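Local coordinates for endo-beta-1,4-glucanase (cellulase B) (PDB 4V2X), which probably hydrolyses beta-1,4-linked glucans such as xyloglucan and beta-1,3-1,4-glucans, as a family 5 enzyme carrying immunoglobulin-like and CBM46 modules, at residues A[75-79]-A[151-156]; A[110-115]-A[128-132]; A[193-197]-A[270-274]. All blocks are in the same frame, centred on the assembly; numbering follows the deposited sequence.

Interaction 1: residues A[75-79]-A[151-156]; sequences FDAVG and HHDSWL
Asp76 O accepts two hydrogen bonds: ring nitrogen ND1 of His152 donates to it at 3.2 Å, and the hydroxyl of Thr111 makes the second. The histidine bond is moderately bent, 147° at the hydrogen, and ND1 lies above the carbonyl plane, 39° out of it. Thr111 OG1 also bonds the backbone N of His152, which ties the same residue at both its main chain and its ring. Around this carbonyl meet three loops at the C-terminal end of a (beta/alpha)8 barrel, following strands 68-70, 105-108 and 145-149, the last of them running into helix 153-158. Asp76 touches His151 through its methylene, CB lying 3.5 Å from His151 CD2. With chi1 at 46°, its CG sits between backbone N and carbonyl carbon, and the carboxylate turns back to the backbone amides of Asn73 and Thr74, standing nearly perpendicular to the His151 ring. His151 CD2 in turn lies over the centre of the His152 ring, 3.3 Å above its plane. Further out, a single methyl of Val78 does the apolar work: CG2 is 4.2 Å from Trp155 CZ2 and equally far from Leu156 CD1, while also lying beside the His152 ring. A cacodylate ion, probably from the crystallisation liquor, is bound about 5 Å from the His152 side chain.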
ATOM      1  N   PHE A  75      15.644 -18.981  23.335  1.00 13.20           N
ATOM      2  CA  PHE A  75      15.371 -19.660  22.055  1.00 13.43           C
ATOM      3  C   PHE A  75      15.650 -18.761  20.856  1.00 13.34           C
ATOM      4  O   PHE A  75      15.831 -19.250  19.744  1.00 13.37           O
ATOM      5  CB  PHE A  75      13.953 -20.216  22.015  1.00 14.20           C
ATOM      6  CG  PHE A  75      13.716 -21.304  23.030  1.00 14.58           C
ATOM      7  CD1 PHE A  75      14.308 -22.551  22.883  1.00 15.91           C
ATOM      8  CD2 PHE A  75      12.905 -21.074  24.133  1.00 15.30           C
ATOM      9  CE1 PHE A  75      14.088 -23.550  23.820  1.00 16.34           C
ATOM     10  CE2 PHE A  75      12.686 -22.064  25.066  1.00 15.89           C
ATOM     11  CZ  PHE A  75      13.275 -23.303  24.912  1.00 16.28           C
ATOM     12  N   ASP A  76      15.682 -17.452  21.101  1.00 12.48           N
ATOM     13  CA  ASP A  76      16.071 -16.480  20.089  1.00 13.06           C
ATOM     14  C   ASP A  76      17.573 -16.420  19.831  1.00 12.83           C
ATOM     15  O   ASP A  76      17.991 -15.867  18.817  1.00 12.71           O
ATOM     16  CB  ASP A  76      15.541 -15.080  20.440  1.00 13.41           C
ATOM     17  CG  ASP A  76      15.779 -14.699  21.886  1.00 13.92           C
ATOM     18  OD1 ASP A  76      15.551 -15.543  22.795  1.00 13.78           O
ATOM     19  OD2 ASP A  76      16.165 -13.535  22.118  1.00 13.41           O
ATOM     20  N   ALA A  77      18.389 -16.983  20.723  1.00 13.23           N
ATOM     21  CA  ALA A  77      19.843 -16.942  20.546  1.00 14.16           C
ATOM     22  C   ALA A  77      20.267 -17.569  19.220  1.00 15.34           C
ATOM     23  O   ALA A  77      19.735 -18.597  18.803  1.00 16.12           O
ATOM     24  CB  ALA A  77      20.552 -17.622  21.711  1.00 14.75           C
ATOM     25  N   VAL A  78      21.217 -16.921  18.555  1.00 15.92           N
ATOM     26  CA  VAL A  78      21.744 -17.402  17.290  1.00 18.45           C
ATOM     27  C   VAL A  78      22.895 -18.345  17.609  1.00 20.36           C
ATOM     28  O   VAL A  78      23.961 -17.927  18.066  1.00 21.10           O
ATOM     29  CB  VAL A  78      22.177 -16.245  16.373  1.00 18.83           C
ATOM     30  CG1 VAL A  78      22.617 -16.775  15.015  1.00 19.29           C
ATOM     31  CG2 VAL A  78      21.026 -15.260  16.200  1.00 18.33           C
ATOM     32  N   GLY A  79      22.650 -19.628  17.397  1.00 23.22           N
ATOM     33  CA  GLY A  79      23.585 -20.668  17.799  1.00 24.48           C
ATOM     34  C   GLY A  79      22.940 -22.025  17.648  1.00 25.66           C
ATOM     35  O   GLY A  79      21.811 -22.137  17.163  1.00 27.78           O
ATOM     36  N   HIS A 151      11.958 -14.914  15.217  1.00 11.95           N
ATOM     37  CA  HIS A 151      12.646 -13.781  15.839  1.00 10.87           C
ATOM     38  C   HIS A 151      13.791 -13.246  14.982  1.00 11.32           C
ATOM     39  O   HIS A 151      13.543 -12.468  14.071  1.00 11.05           O
ATOM     40  CB  HIS A 151      13.079 -14.133  17.256  1.00 10.94           C
ATOM     41  CG  HIS A 151      13.328 -12.939  18.114  1.00 10.71           C
ATOM     42  ND1 HIS A 151      12.308 -12.202  18.675  1.00 11.24           N
ATOM     43  CD2 HIS A 151      14.478 -12.358  18.516  1.00 10.85           C
ATOM     44  CE1 HIS A 151      12.824 -11.227  19.401  1.00 10.82           C
ATOM     45  NE2 HIS A 151      14.140 -11.288  19.305  1.00 10.02           N
ATOM     46  N   HIS A 152      15.030 -13.666  15.236  1.00 11.57           N
ATOM     47  CA  HIS A 152      16.165 -13.128  14.494  1.00 11.74           C
ATOM     48  C   HIS A 152      16.259 -13.647  13.061  1.00 12.00           C
ATOM     49  O   HIS A 152      17.071 -13.155  12.288  1.00 11.69           O
ATOM     50  CB  HIS A 152      17.470 -13.320  15.257  1.00 12.54           C
ATOM     51  CG  HIS A 152      17.554 -12.462  16.478  1.00 12.52           C
ATOM     52  ND1 HIS A 152      18.041 -12.909  17.687  1.00 14.05           N
ATOM     53  CD2 HIS A 152      17.184 -11.175  16.675  1.00 11.75           C
ATOM     54  CE1 HIS A 152      17.986 -11.926  18.569  1.00 12.04           C
ATOM     55  NE2 HIS A 152      17.457 -10.870  17.984  1.00 14.37           N
ATOM     56  N   ASP A 153      15.389 -14.595  12.707  1.00 11.50           N
ATOM     57  CA  ASP A 153      15.091 -14.874  11.305  1.00 11.90           C
ATOM     58  C   ASP A 153      14.841 -13.579  10.525  1.00 11.59           C
ATOM     59  O   ASP A 153      15.152 -13.502   9.343  1.00 11.20           O
ATOM     60  CB  ASP A 153      13.874 -15.776  11.216  1.00 12.66           C
ATOM     61  CG  ASP A 153      14.095 -17.081  11.930  1.00 13.21           C
ATOM     62  OD1 ASP A 153      14.756 -17.965  11.340  1.00 13.61           O
ATOM     63  OD2 ASP A 153      13.650 -17.195  13.100  1.00 13.90           O
ATOM     64  N   SER A 154      14.313 -12.558  11.195  1.00 11.27           N
ATOM     65  CA  SER A 154      14.080 -11.256  10.552  1.00 10.91           C
ATOM     66  C   SER A 154      15.307 -10.740   9.783  1.00 11.40           C
ATOM     67  O   SER A 154      15.195 -10.401   8.606  1.00 12.12           O
ATOM     68  CB  SER A 154      13.634 -10.222  11.583  1.00 11.20           C
ATOM     69  OG  SER A 154      14.673  -9.913  12.497  1.00 10.91           O
ATOM     70  N   TRP A 155      16.469 -10.709  10.445  1.00 12.23           N
ATOM     71  CA  TRP A 155      17.701 -10.179   9.826  1.00 13.05           C
ATOM     72  C   TRP A 155      18.674 -11.252   9.373  1.00 13.20           C
ATOM     73  O   TRP A 155      19.652 -10.946   8.694  1.00 13.81           O
ATOM     74  CB  TRP A 155      18.423  -9.183  10.753  1.00 14.20           C
ATOM     75  CG  TRP A 155      18.827  -9.748  12.067  1.00 14.95           C
ATOM     76  CD1 TRP A 155      18.113  -9.697  13.225  1.00 14.87           C
ATOM     77  CD2 TRP A 155      20.040 -10.444  12.374  1.00 15.30           C
ATOM     78  NE1 TRP A 155      18.802 -10.316  14.232  1.00 15.18           N
ATOM     79  CE2 TRP A 155      19.986 -10.791  13.738  1.00 16.87           C
ATOM     80  CE3 TRP A 155      21.164 -10.816  11.627  1.00 17.42           C
ATOM     81  CZ2 TRP A 155      21.009 -11.486  14.378  1.00 18.16           C
ATOM     82  CZ3 TRP A 155      22.180 -11.508  12.265  1.00 18.24           C
ATOM     83  CH2 TRP A 155      22.096 -11.833  13.628  1.00 18.73           C
ATOM     84  N   LEU A 156      18.418 -12.504   9.735  1.00 12.66           N
ATOM     85  CA  LEU A 156      19.209 -13.602   9.210  1.00 13.21           C
ATOM     86  C   LEU A 156      18.830 -13.934   7.761  1.00 13.69           C
ATOM     87  O   LEU A 156      19.694 -14.308   6.977  1.00 14.85           O
ATOM     88  CB  LEU A 156      19.083 -14.839  10.092  1.00 13.78           C
ATOM     89  CG  LEU A 156      19.767 -14.719  11.458  1.00 13.75           C
ATOM     90  CD1 LEU A 156      19.270 -15.785  12.419  1.00 13.56           C
ATOM     91  CD2 LEU A 156      21.283 -14.767  11.330  1.00 14.37           C
TER

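Interaction 2: residues A[110-115]-A[128-132]; sequences VTWENR and FLNRV
The ring of Phe128 is clasped on both faces. Over one face lies Arg115 CG, 3.6 Å from the ring centroid and only 10° off the normal, a CH-pi contact; over the opposite face, toward the rim, lies Val132 CG2. At the edge come Val110 CG1, 3.6 Å from Phe128 CE2, and the indole of Trp112. The two aromatic rings form an offset edge-to-face pair, Phe128 presenting its edge to the face of Trp112 with planes perpendicular and centroids 5.7 Å apart. Val110 CG1 serves both rings, since it also sits over the centre of the indole. Leu129 CD1 reaches Trp112 CH2 at 3.9 Å, and Val110 CG2 meets Val132 CG1 tip to tip.

Arg115 closes the type II beta turn that starts at Trp112. Its chain bends at chi2 (102°), which carries the guanidinium back along the Phe128 ring at 26° to it, with Phe128 CE1 over one face. NH1 donates to Thr111 O at 2.7 Å in the guanidinium plane and makes a weak bond to Phe75 O, while NH2 makes a weak one to Ala77 O. The contact thus joins the loop after barrel strand 105-108 to the helix that follows it, 126-141, within one beta-alpha unit. Between the two segments the cohesion is aromatic and apolar, whereas the buried charged end of Arg115 is met by backbone carbonyl oxygens, which probably offset the cost of burying the cation beside a hydrocarbon ring.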
ATOM      1  N   VAL A 110      11.665 -16.955  19.326  1.00 12.10           N
ATOM      2  CA  VAL A 110      12.391 -18.117  18.817  1.00 12.66           C
ATOM      3  C   VAL A 110      13.031 -17.774  17.487  1.00 12.51           C
ATOM      4  O   VAL A 110      12.364 -17.281  16.572  1.00 13.55           O
ATOM      5  CB  VAL A 110      11.476 -19.343  18.618  1.00 13.22           C
ATOM      6  CG1 VAL A 110      12.300 -20.544  18.173  1.00 13.82           C
ATOM      7  CG2 VAL A 110      10.711 -19.651  19.899  1.00 13.71           C
ATOM      8  N   THR A 111      14.323 -18.046  17.385  1.00 12.81           N
ATOM      9  CA  THR A 111      15.020 -17.966  16.118  1.00 13.10           C
ATOM     10  C   THR A 111      15.095 -19.385  15.565  1.00 13.65           C
ATOM     11  O   THR A 111      15.635 -20.275  16.209  1.00 14.92           O
ATOM     12  CB  THR A 111      16.413 -17.371  16.298  1.00 13.33           C
ATOM     13  OG1 THR A 111      16.283 -16.010  16.737  1.00 12.89           O
ATOM     14  CG2 THR A 111      17.185 -17.406  14.996  1.00 13.27           C
ATOM     15  N   TRP A 112      14.533 -19.589  14.378  1.00 13.93           N
ATOM     16  CA  TRP A 112      14.429 -20.927  13.793  1.00 14.37           C
ATOM     17  C   TRP A 112      15.619 -21.273  12.907  1.00 14.82           C
ATOM     18  O   TRP A 112      16.020 -22.426  12.850  1.00 15.03           O
ATOM     19  CB  TRP A 112      13.096 -21.065  13.060  1.00 14.80           C
ATOM     20  CG  TRP A 112      11.949 -20.800  13.982  1.00 14.30           C
ATOM     21  CD1 TRP A 112      11.291 -19.616  14.147  1.00 14.05           C
ATOM     22  CD2 TRP A 112      11.362 -21.716  14.907  1.00 14.33           C
ATOM     23  NE1 TRP A 112      10.318 -19.740  15.108  1.00 14.21           N
ATOM     24  CE2 TRP A 112      10.336 -21.024  15.589  1.00 13.75           C
ATOM     25  CE3 TRP A 112      11.609 -23.057  15.237  1.00 14.87           C
ATOM     26  CZ2 TRP A 112       9.553 -21.627  16.566  1.00 14.13           C
ATOM     27  CZ3 TRP A 112      10.829 -23.649  16.201  1.00 14.60           C
ATOM     28  CH2 TRP A 112       9.813 -22.936  16.861  1.00 14.10           C
ATOM     29  N   GLU A 113      16.188 -20.272  12.234  1.00 15.45           N
ATOM     30  CA  GLU A 113      17.459 -20.445  11.535  1.00 17.70           C
ATOM     31  C   GLU A 113      18.463 -21.164  12.449  1.00 18.67           C
ATOM     32  O   GLU A 113      18.554 -20.853  13.639  1.00 19.78           O
ATOM     33  CB  GLU A 113      18.015 -19.084  11.103  1.00 19.40           C
ATOM     34  CG  GLU A 113      19.207 -19.165  10.160  1.00 21.68           C
ATOM     35  CD  GLU A 113      18.822 -19.293   8.691  1.00 24.11           C
ATOM     36  OE1 GLU A 113      17.757 -19.839   8.363  1.00 24.37           O
ATOM     37  OE2 GLU A 113      19.605 -18.836   7.839  1.00 31.69           O
ATOM     38  N   ASN A 114      19.197 -22.126  11.880  1.00 20.79           N
ATOM     39  CA  ASN A 114      20.152 -23.003  12.605  1.00 20.96           C
ATOM     40  C   ASN A 114      19.497 -24.208  13.282  1.00 20.66           C
ATOM     41  O   ASN A 114      20.204 -25.076  13.789  1.00 22.14           O
ATOM     42  CB  ASN A 114      21.013 -22.261  13.648  1.00 22.07           C
ATOM     43  CG  ASN A 114      21.815 -21.116  13.056  1.00 24.48           C
ATOM     44  OD1 ASN A 114      21.812 -20.000  13.585  1.00 26.99           O
ATOM     45  ND2 ASN A 114      22.509 -21.386  11.961  1.00 25.54           N
ATOM     46  N   ARG A 115      18.165 -24.258  13.309  1.00 18.45           N
ATOM     47  CA  ARG A 115      17.443 -25.413  13.839  1.00 18.64           C
ATOM     48  C   ARG A 115      16.421 -25.936  12.827  1.00 18.81           C
ATOM     49  O   ARG A 115      15.405 -26.519  13.207  1.00 18.24           O
ATOM     50  CB  ARG A 115      16.753 -25.048  15.159  1.00 17.89           C
ATOM     51  CG  ARG A 115      17.711 -24.578  16.236  1.00 17.68           C
ATOM     52  CD  ARG A 115      17.716 -23.067  16.392  1.00 17.87           C
ATOM     53  NE  ARG A 115      18.685 -22.660  17.409  1.00 16.71           N
ATOM     54  CZ  ARG A 115      18.586 -21.576  18.184  1.00 17.09           C
ATOM     55  NH1 ARG A 115      17.548 -20.747  18.097  1.00 15.71           N
ATOM     56  NH2 ARG A 115      19.541 -21.331  19.077  1.00 18.79           N
ATOM     57  N   PHE A 128      14.538 -29.552  18.930  1.00 16.15           N
ATOM     58  CA  PHE A 128      14.453 -28.136  19.261  1.00 15.56           C
ATOM     59  C   PHE A 128      13.000 -27.733  19.477  1.00 15.62           C
ATOM     60  O   PHE A 128      12.665 -27.137  20.489  1.00 15.85           O
ATOM     61  CB  PHE A 128      15.079 -27.309  18.158  1.00 15.39           C
ATOM     62  CG  PHE A 128      15.076 -25.836  18.441  1.00 14.54           C
ATOM     63  CD1 PHE A 128      15.936 -25.304  19.386  1.00 14.69           C
ATOM     64  CD2 PHE A 128      14.213 -24.985  17.762  1.00 14.45           C
ATOM     65  CE1 PHE A 128      15.936 -23.941  19.658  1.00 14.38           C
ATOM     66  CE2 PHE A 128      14.219 -23.621  18.018  1.00 14.06           C
ATOM     67  CZ  PHE A 128      15.083 -23.102  18.967  1.00 14.22           C
ATOM     68  N   LEU A 129      12.134 -28.080  18.532  1.00 15.76           N
ATOM     69  CA  LEU A 129      10.709 -27.792  18.670  1.00 16.58           C
ATOM     70  C   LEU A 129      10.106 -28.364  19.958  1.00 16.12           C
ATOM     71  O   LEU A 129       9.322 -27.695  20.628  1.00 14.88           O
ATOM     72  CB  LEU A 129       9.930 -28.283  17.441  1.00 17.49           C
ATOM     73  CG  LEU A 129       8.433 -27.955  17.373  1.00 18.28           C
ATOM     74  CD1 LEU A 129       8.190 -26.463  17.543  1.00 17.90           C
ATOM     75  CD2 LEU A 129       7.850 -28.447  16.057  1.00 20.21           C
ATOM     76  N   ASN A 130      10.470 -29.592  20.322  1.00 16.36           N
ATOM     77  CA  ASN A 130       9.958 -30.157  21.569  1.00 16.69           C
ATOM     78  C   ASN A 130      10.419 -29.381  22.813  1.00 15.49           C
ATOM     79  O   ASN A 130       9.671 -29.262  23.779  1.00 14.84           O
ATOM     80  CB  ASN A 130      10.307 -31.644  21.691  1.00 17.57           C
ATOM     81  CG  ASN A 130       9.358 -32.529  20.896  1.00 20.68           C
ATOM     82  OD1 ASN A 130       8.182 -32.204  20.739  1.00 24.60           O
ATOM     83  ND2 ASN A 130       9.861 -33.656  20.400  1.00 21.19           N
ATOM     84  N   ARG A 131      11.634 -28.848  22.786  1.00 15.35           N
ATOM     85  CA  ARG A 131      12.118 -28.037  23.903  1.00 16.08           C
ATOM     86  C   ARG A 131      11.339 -26.722  24.003  1.00 15.95           C
ATOM     87  O   ARG A 131      10.948 -26.317  25.095  1.00 15.84           O
ATOM     88  CB  ARG A 131      13.617 -27.775  23.775  1.00 16.44           C
ATOM     89  CG  ARG A 131      14.460 -29.037  23.880  1.00 16.74           C
ATOM     90  CD  ARG A 131      15.832 -28.737  24.458  1.00 17.03           C
ATOM     91  NE  ARG A 131      16.583 -27.795  23.626  1.00 17.04           N
ATOM     92  CZ  ARG A 131      17.177 -28.106  22.475  1.00 17.28           C
ATOM     93  NH1 ARG A 131      17.106 -29.335  21.981  1.00 17.16           N
ATOM     94  NH2 ARG A 131      17.842 -27.172  21.806  1.00 17.58           N
ATOM     95  N   VAL A 132      11.098 -26.078  22.861  1.00 15.52           N
ATOM     96  CA  VAL A 132      10.265 -24.872  22.824  1.00 15.78           C
ATOM     97  C   VAL A 132       8.866 -25.214  23.338  1.00 15.80           C
ATOM     98  O   VAL A 132       8.310 -24.529  24.196  1.00 15.71           O
ATOM     99  CB  VAL A 132      10.171 -24.289  21.396  1.00 15.82           C
ATOM    100  CG1 VAL A 132       9.158 -23.149  21.345  1.00 16.54           C
ATOM    101  CG2 VAL A 132      11.543 -23.811  20.923  1.00 15.28           C
TER

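Interaction 3: residues A[193-197]-A[270-274]; sequences ESVNE and TVHYY
In family 5 glycoside hydrolases the Asn-Glu pair after the fourth barrel strand is the usual site of the general acid/base, and Asn196 and Glu197 probably occupy that position here, facing a histidine on the sixth strand, 267-273. Glu197 OE2 accepts from His272 ND1 at 2.8 Å, nearly straight at 162°. The oxygen uses its anti lone pair, away from its partner oxygen, and lies almost exactly in the imidazole plane, although the carboxylate itself is turned 55° from that plane. Glu197 CG runs close to the ring, 3.4 Å from His272 ND1, and the extended chain beyond it carries OE2 to the same nitrogen. Next along the ring edge, Asn196 OD1 approaches His272 CE1 at 3.1 Å; that oxygen is hydrogen-bonded to Arg107 NH2, which holds the amide oxygen.

At the other ring nitrogen a water lies in the ring plane, 2.8 Å from His272 NE2. It donates to Glu193 OE2 at 2.6 Å and to Thr270 OG1 at 2.9 Å, bridging the fourth and sixth strands inside the barrel. Glu193 stretches inward with CG anti to the backbone N (chi1 175°), and its other oxygen, OE1, is held by a salt bridge to Arg107 and by Asn149. Thr270 OG1 is bonded in addition to Val316 O on the neighbouring strand. Tyr274 flanks Glu197 loosely, its hydroxyl bonded to Glu319, whose carboxylate stands close to that of Glu197.

Because both ring nitrogens are engaged in the ring plane, the rotation of the His272 ring is fixed, and the ring in turn pins one oxygen of Glu197 through a single directed bond. Arg107 supports this arrangement from a second shell, holding both Glu193 and Asn196.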
ATOM      1  N   GLU A 193       2.959 -14.505  16.702  1.00 12.71           N
ATOM      2  CA  GLU A 193       3.455 -13.221  16.189  1.00 12.55           C
ATOM      3  C   GLU A 193       4.267 -13.484  14.922  1.00 12.27           C
ATOM      4  O   GLU A 193       5.208 -14.273  14.931  1.00 12.87           O
ATOM      5  CB  GLU A 193       4.325 -12.557  17.254  1.00 12.60           C
ATOM      6  CG  GLU A 193       5.023 -11.266  16.850  1.00 13.60           C
ATOM      7  CD  GLU A 193       6.059 -10.825  17.872  1.00 14.33           C
ATOM      8  OE1 GLU A 193       6.509 -11.663  18.684  1.00 16.05           O
ATOM      9  OE2 GLU A 193       6.430  -9.638  17.864  1.00 16.08           O
ATOM     10  N   SER A 194       3.910 -12.807  13.832  1.00 12.05           N
ATOM     11  CA  SER A 194       4.396 -13.152  12.493  1.00 12.51           C
ATOM     12  C   SER A 194       5.916 -13.103  12.332  1.00 12.45           C
ATOM     13  O   SER A 194       6.515 -14.036  11.792  1.00 13.11           O
ATOM     14  CB  SER A 194       3.759 -12.217  11.465  1.00 12.79           C
ATOM     15  OG  SER A 194       4.060 -10.866  11.753  1.00 12.42           O
ATOM     16  N   VAL A 195       6.530 -12.010  12.784  1.00 12.57           N
ATOM     17  CA  VAL A 195       7.973 -11.810  12.639  1.00 12.26           C
ATOM     18  C   VAL A 195       8.420 -10.687  13.566  1.00 11.88           C
ATOM     19  O   VAL A 195       7.728  -9.677  13.700  1.00 12.78           O
ATOM     20  CB  VAL A 195       8.367 -11.483  11.175  1.00 13.25           C
ATOM     21  CG1 VAL A 195       7.588 -10.296  10.632  1.00 13.28           C
ATOM     22  CG2 VAL A 195       9.869 -11.217  11.054  1.00 14.05           C
ATOM     23  N   ASN A 196       9.573 -10.862  14.202  1.00 11.04           N
ATOM     24  CA  ASN A 196      10.126  -9.818  15.068  1.00 10.76           C
ATOM     25  C   ASN A 196      10.775  -8.673  14.286  1.00 10.66           C
ATOM     26  O   ASN A 196      11.586  -8.913  13.402  1.00 11.47           O
ATOM     27  CB  ASN A 196      11.186 -10.415  15.983  1.00 10.94           C
ATOM     28  CG  ASN A 196      11.670  -9.429  17.021  1.00 10.63           C
ATOM     29  OD1 ASN A 196      10.883  -8.946  17.824  1.00 10.61           O
ATOM     30  ND2 ASN A 196      12.961  -9.135  17.019  1.00 10.65           N
ATOM     31  N   GLU A 197      10.430  -7.433  14.628  1.00 10.53           N
ATOM     32  CA  GLU A 197      11.151  -6.247  14.136  1.00 10.73           C
ATOM     33  C   GLU A 197      11.494  -6.324  12.639  1.00 10.52           C
ATOM     34  O   GLU A 197      12.662  -6.222  12.245  1.00 10.63           O
ATOM     35  CB  GLU A 197      12.418  -6.031  14.980  1.00 11.37           C
ATOM     36  CG  GLU A 197      12.092  -5.789  16.449  1.00 11.87           C
ATOM     37  CD  GLU A 197      13.278  -5.471  17.345  1.00 13.24           C
ATOM     38  OE1 GLU A 197      14.442  -5.692  16.960  1.00 13.87           O
ATOM     39  OE2 GLU A 197      13.023  -4.990  18.475  1.00 13.59           O
ATOM     40  N   THR A 270       1.438  -4.859  17.352  1.00 11.59           N
ATOM     41  CA  THR A 270       2.595  -4.797  18.237  1.00 11.54           C
ATOM     42  C   THR A 270       3.650  -3.787  17.779  1.00 11.80           C
ATOM     43  O   THR A 270       3.897  -3.599  16.581  1.00 11.64           O
ATOM     44  CB  THR A 270       3.207  -6.201  18.499  1.00 12.00           C
ATOM     45  OG1 THR A 270       4.061  -6.134  19.640  1.00 12.72           O
ATOM     46  CG2 THR A 270       3.996  -6.719  17.307  1.00 12.22           C
ATOM     47  N   VAL A 271       4.223  -3.109  18.774  1.00 11.33           N
ATOM     48  CA  VAL A 271       5.351  -2.209  18.605  1.00 11.18           C
ATOM     49  C   VAL A 271       6.314  -2.495  19.752  1.00 10.37           C
ATOM     50  O   VAL A 271       5.941  -3.162  20.723  1.00 10.77           O
ATOM     51  CB  VAL A 271       4.926  -0.721  18.614  1.00 11.58           C
ATOM     52  CG1 VAL A 271       4.007  -0.423  17.433  1.00 11.94           C
ATOM     53  CG2 VAL A 271       4.265  -0.327  19.929  1.00 12.59           C
ATOM     54  N   HIS A 272       7.546  -2.013  19.628  1.00  9.90           N
ATOM     55  CA  HIS A 272       8.549  -2.111  20.686  1.00 10.10           C
ATOM     56  C   HIS A 272       9.003  -0.707  21.060  1.00  9.97           C
ATOM     57  O   HIS A 272       8.810   0.242  20.288  1.00 10.95           O
ATOM     58  CB  HIS A 272       9.755  -2.902  20.222  1.00 10.38           C
ATOM     59  CG  HIS A 272       9.461  -4.336  19.918  1.00  9.79           C
ATOM     60  ND1 HIS A 272      10.399  -5.179  19.371  1.00 10.07           N
ATOM     61  CD2 HIS A 272       8.346  -5.081  20.103  1.00  9.79           C
ATOM     62  CE1 HIS A 272       9.872  -6.382  19.222  1.00 10.40           C
ATOM     63  NE2 HIS A 272       8.626  -6.349  19.657  1.00 10.19           N
ATOM     64  N   TYR A 273       9.619  -0.561  22.230  1.00  9.92           N
ATOM     65  CA  TYR A 273      10.053   0.763  22.669  1.00 10.29           C
ATOM     66  C   TYR A 273      11.213   0.691  23.647  1.00 10.54           C
ATOM     67  O   TYR A 273      11.134   0.007  24.668  1.00 11.31           O
ATOM     68  CB  TYR A 273       8.892   1.548  23.301  1.00 10.72           C
ATOM     69  CG  TYR A 273       9.235   3.008  23.482  1.00 10.87           C
ATOM     70  CD1 TYR A 273       9.311   3.862  22.387  1.00 11.41           C
ATOM     71  CD2 TYR A 273       9.530   3.526  24.738  1.00 11.54           C
ATOM     72  CE1 TYR A 273       9.653   5.199  22.537  1.00 11.59           C
ATOM     73  CE2 TYR A 273       9.867   4.854  24.898  1.00 11.73           C
ATOM     74  CZ  TYR A 273       9.930   5.688  23.801  1.00 11.58           C
ATOM     75  OH  TYR A 273      10.283   7.006  23.961  1.00 13.11           O
ATOM     76  N   TYR A 274      12.291   1.398  23.313  1.00 11.07           N
ATOM     77  CA  TYR A 274      13.520   1.354  24.100  1.00 12.03           C
ATOM     78  C   TYR A 274      14.010   2.741  24.560  1.00 11.41           C
ATOM     79  O   TYR A 274      15.140   2.888  25.016  1.00 12.43           O
ATOM     80  CB  TYR A 274      14.594   0.592  23.330  1.00 13.16           C
ATOM     81  CG  TYR A 274      14.362  -0.900  23.386  1.00 15.15           C
ATOM     82  CD1 TYR A 274      14.831  -1.649  24.456  1.00 17.17           C
ATOM     83  CD2 TYR A 274      13.664  -1.560  22.380  1.00 16.62           C
ATOM     84  CE1 TYR A 274      14.616  -3.016  24.526  1.00 17.56           C
ATOM     85  CE2 TYR A 274      13.444  -2.927  22.442  1.00 16.00           C
ATOM     86  CZ  TYR A 274      13.931  -3.647  23.515  1.00 18.08           C
ATOM     87  OH  TYR A 274      13.743  -5.009  23.601  1.00 18.75           O
TER
HETATM   88  O   HOH W   1       6.325  -7.871  19.773  1.00 11.21           O

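How the interactions relate
All three contacts belong to the barrel of the catalytic module. Interactions 1 and 2, with centres 10 Å apart, interlock through the main chain, His151 N lying 2.8 Å from Val110 O. Interaction 2 is nested along the chain within the loop that interaction 1 closes. Interaction 3 follows in sequence, 13 Å from interaction 1 between centres, and touches it where His151 CE1 comes 3.2 Å from Asn196 ND2. Interactions 2 and 3 do not meet, their nearest atoms being about 7 Å apart. Bound cacodylate lies about 3 Å from the Glu197 side chain, consistent with a pocket at the probable active site; interaction 1 lies beside it, and interaction 2 is joined to it through interaction 1.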